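Local coordinates for MccB protein (Escherichia coli, PDB 6OM4) that adenylates the C-terminal end of the MccA heptapeptide with ATP, forming the peptide-nucleotide phosphoramidate of the antibiotic microcin C7, at residues A[320-325]-A[333-338]. Numbering follows the deposited sequence.
Sequences NKRIGI and HSQNMG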
ATOM      1  N   ASN A 320      11.871  -0.600  -5.415  1.00 16.27           N
ATOM      2  CA  ASN A 320      13.016  -1.422  -5.865  1.00 16.69           C
ATOM      3  C   ASN A 320      12.776  -2.913  -5.605  1.00 17.02           C
ATOM      4  O   ASN A 320      13.744  -3.688  -5.566  1.00 19.06           O
ATOM      5  CB  ASN A 320      14.324  -0.995  -5.174  1.00 17.37           C
ATOM      6  CG  ASN A 320      14.694   0.431  -5.490  1.00 17.19           C
ATOM      7  OD1 ASN A 320      14.852   0.751  -6.668  1.00 15.90           O
ATOM      8  ND2 ASN A 320      14.819   1.272  -4.459  1.00 18.08           N
ATOM      9  N   LYS A 321      11.513  -3.356  -5.455  1.00 14.93           N
ATOM     10  CA  LYS A 321      11.241  -4.736  -5.031  1.00 16.24           C
ATOM     11  C   LYS A 321       9.916  -5.224  -5.637  1.00 15.57           C
ATOM     12  O   LYS A 321       8.965  -4.500  -5.688  1.00 16.36           O
ATOM     13  CB  LYS A 321      11.192  -4.853  -3.500  1.00 17.40           C
ATOM     14  CG  LYS A 321      12.539  -4.631  -2.813  1.00 20.11           C
ATOM     15  CD  LYS A 321      12.519  -4.809  -1.333  1.00 23.12           C
ATOM     16  CE  LYS A 321      13.780  -4.234  -0.722  1.00 27.68           C
ATOM     17  NZ  LYS A 321      13.951  -4.743   0.650  1.00 32.95           N
ATOM     18  N   ARG A 322       9.884  -6.487  -6.057  1.00 15.15           N
ATOM     19  CA  ARG A 322       8.641  -7.156  -6.392  1.00 15.85           C
ATOM     20  C   ARG A 322       8.487  -8.248  -5.338  1.00 15.71           C
ATOM     21  O   ARG A 322       9.365  -9.130  -5.299  1.00 15.45           O
ATOM     22  CB  ARG A 322       8.729  -7.753  -7.789  1.00 17.14           C
ATOM     23  CG  ARG A 322       7.509  -8.540  -8.256  1.00 17.25           C
ATOM     24  CD  ARG A 322       7.557  -8.730  -9.763  1.00 17.49           C
ATOM     25  NE  ARG A 322       6.430  -9.489 -10.318  1.00 17.95           N
ATOM     26  CZ  ARG A 322       6.422 -10.806 -10.526  1.00 18.68           C
ATOM     27  NH1 ARG A 322       7.521 -11.518 -10.320  1.00 15.83           N
ATOM     28  NH2 ARG A 322       5.307 -11.383 -10.989  1.00 15.61           N
ATOM     29  N   ILE A 323       7.473  -8.110  -4.454  1.00 15.27           N
ATOM     30  CA  ILE A 323       7.381  -8.877  -3.234  1.00 13.02           C
ATOM     31  C   ILE A 323       6.298  -9.962  -3.387  1.00 14.63           C
ATOM     32  O   ILE A 323       5.198  -9.651  -3.786  1.00 15.28           O
ATOM     33  CB  ILE A 323       7.094  -7.953  -2.031  1.00 14.54           C
ATOM     34  CG1 ILE A 323       8.176  -6.875  -1.892  1.00 16.64           C
ATOM     35  CG2 ILE A 323       6.908  -8.744  -0.746  1.00 16.35           C
ATOM     36  CD1 ILE A 323       7.810  -5.678  -1.069  1.00 17.31           C
ATOM     37  N   GLY A 324       6.651 -11.201  -3.075  1.00 12.03           N
ATOM     38  CA  GLY A 324       5.702 -12.315  -3.054  1.00 13.43           C
ATOM     39  C   GLY A 324       5.424 -12.757  -1.638  1.00 13.61           C
ATOM     40  O   GLY A 324       6.364 -12.977  -0.832  1.00 15.67           O
ATOM     41  N   ILE A 325       4.136 -13.036  -1.363  1.00 14.42           N
ATOM     42  CA  ILE A 325       3.693 -13.630  -0.158  1.00 14.14           C
ATOM     43  C   ILE A 325       3.000 -14.953  -0.511  1.00 14.52           C
ATOM     44  O   ILE A 325       1.990 -14.954  -1.217  1.00 15.34           O
ATOM     45  CB  ILE A 325       2.733 -12.704   0.614  1.00 16.14           C
ATOM     46  CG1 ILE A 325       3.354 -11.338   0.893  1.00 17.42           C
ATOM     47  CG2 ILE A 325       2.263 -13.394   1.895  1.00 15.46           C
ATOM     48  CD1 ILE A 325       3.072 -10.329  -0.181  1.00 23.78           C
ATOM     49  N   HIS A 333       9.134 -13.195   0.125  1.00 19.50           N
ATOM     50  CA  HIS A 333      10.370 -13.104  -0.642  1.00 22.85           C
ATOM     51  C   HIS A 333      10.331 -11.890  -1.579  1.00 22.30           C
ATOM     52  O   HIS A 333       9.348 -11.692  -2.264  1.00 22.43           O
ATOM     53  CB  HIS A 333      10.565 -14.394  -1.453  1.00 26.08           C
ATOM     54  CG  HIS A 333      11.844 -14.397  -2.202  1.00 33.61           C
ATOM     55  ND1 HIS A 333      11.930 -13.986  -3.524  1.00 38.91           N
ATOM     56  CD2 HIS A 333      13.101 -14.658  -1.785  1.00 38.73           C
ATOM     57  CE1 HIS A 333      13.192 -14.039  -3.908  1.00 44.23           C
ATOM     58  NE2 HIS A 333      13.931 -14.450  -2.849  1.00 44.56           N
ATOM     59  N   SER A 334      11.423 -11.113  -1.637  1.00 20.54           N
ATOM     60  CA  SER A 334      11.531  -9.926  -2.505  1.00 23.36           C
ATOM     61  C   SER A 334      12.453 -10.264  -3.680  1.00 22.51           C
ATOM     62  O   SER A 334      13.540 -10.810  -3.463  1.00 25.91           O
ATOM     63  CB  SER A 334      12.092  -8.713  -1.764  1.00 25.64           C
ATOM     64  OG  SER A 334      11.350  -8.470  -0.584  1.00 35.62           O
ATOM     65  N   GLN A 335      12.019  -9.950  -4.896  1.00 20.22           N
ATOM     66  CA  GLN A 335      12.900  -9.922  -6.048  1.00 19.85           C
ATOM     67  C   GLN A 335      13.472  -8.504  -6.144  1.00 21.00           C
ATOM     68  O   GLN A 335      12.734  -7.519  -6.152  1.00 19.21           O
ATOM     69  CB  GLN A 335      12.178 -10.273  -7.344  1.00 21.44           C
ATOM     70  CG  GLN A 335      11.619 -11.682  -7.413  1.00 22.70           C
ATOM     71  CD  GLN A 335      10.685 -11.843  -8.595  1.00 22.73           C
ATOM     72  OE1 GLN A 335      10.111 -10.891  -9.117  1.00 21.76           O
ATOM     73  NE2 GLN A 335      10.544 -13.075  -9.057  1.00 22.79           N
ATOM     74  N   ASN A 336      14.787  -8.415  -6.276  1.00 19.83           N
ATOM     75  CA  ASN A 336      15.463  -7.155  -6.357  1.00 22.17           C
ATOM     76  C   ASN A 336      15.148  -6.520  -7.712  1.00 21.44           C
ATOM     77  O   ASN A 336      15.446  -7.103  -8.745  1.00 22.08           O
ATOM     78  CB  ASN A 336      16.946  -7.423  -6.129  1.00 25.44           C
ATOM     79  CG  ASN A 336      17.812  -6.186  -6.158  1.00 31.53           C
ATOM     80  OD1 ASN A 336      17.366  -5.106  -6.525  1.00 34.48           O
ATOM     81  ND2 ASN A 336      19.070  -6.351  -5.783  1.00 31.98           N
ATOM     82  N   MET A 337      14.532  -5.334  -7.706  1.00 19.97           N
ATOM     83  CA  MET A 337      14.357  -4.530  -8.916  1.00 19.11           C
ATOM     84  C   MET A 337      14.972  -3.130  -8.719  1.00 19.11           C
ATOM     85  O   MET A 337      14.376  -2.106  -9.071  1.00 19.60           O
ATOM     86  CB  MET A 337      12.876  -4.424  -9.281  1.00 20.69           C
ATOM     87  CG  MET A 337      12.262  -5.762  -9.717  1.00 22.25           C
ATOM     88  SD  MET A 337      10.673  -5.562 -10.510  1.00 22.91           S
ATOM     89  CE  MET A 337      10.557  -7.142 -11.342  1.00 25.75           C
ATOM     90  N   GLY A 338      16.168  -3.083  -8.127  1.00 20.42           N
ATOM     91  CA  GLY A 338      16.939  -1.840  -8.031  1.00 20.77           C
ATOM     92  C   GLY A 338      17.400  -1.341  -9.396  1.00 20.30           C
ATOM     93  O   GLY A 338      17.429  -2.080 -10.385  1.00 20.54           O
TER
HETATM   94  O   HOH W   1      15.769  -4.143  -3.832  1.00 31.92           O
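R322 and Q335 form a hydrogen-bonded antiparallel pair, and their side chains run side by side on the same face of the sheet. The backbone bond from Q335 N to R322 O is 2.8 Å long; R322 N returns one to Q335 O. R322 CG lies anti to the backbone N (chi1 178°), and the chain stays extended to NE. CB touches both Q335 OE1 and M337 SD. CG lies 3.6 Å from Q335 OE1. CD meets that oxygen too, and also M337 CE at 3.7 Å. NH1 then donates to Q335 OE1 over 2.9 Å, with the oxygen almost in the guanidinium plane. The amide is turned 34° from that plane. Both side chains also serve the bound peptide: R322 NH1 and NH2 and Q335 NE2 all hydrogen-bond its backbone, so the pair forms part of the peptide site. At the hairpin's open end, M337 N donates to N320 O, and N336 OD1 closes an Asx turn onto G338 N. N320 OD1 accepts from G256 N, near zinc ligand C257. Strand 321-326 lies between strand 243-250 and strand 332-336, the outermost strand of the mixed sheet within this chain.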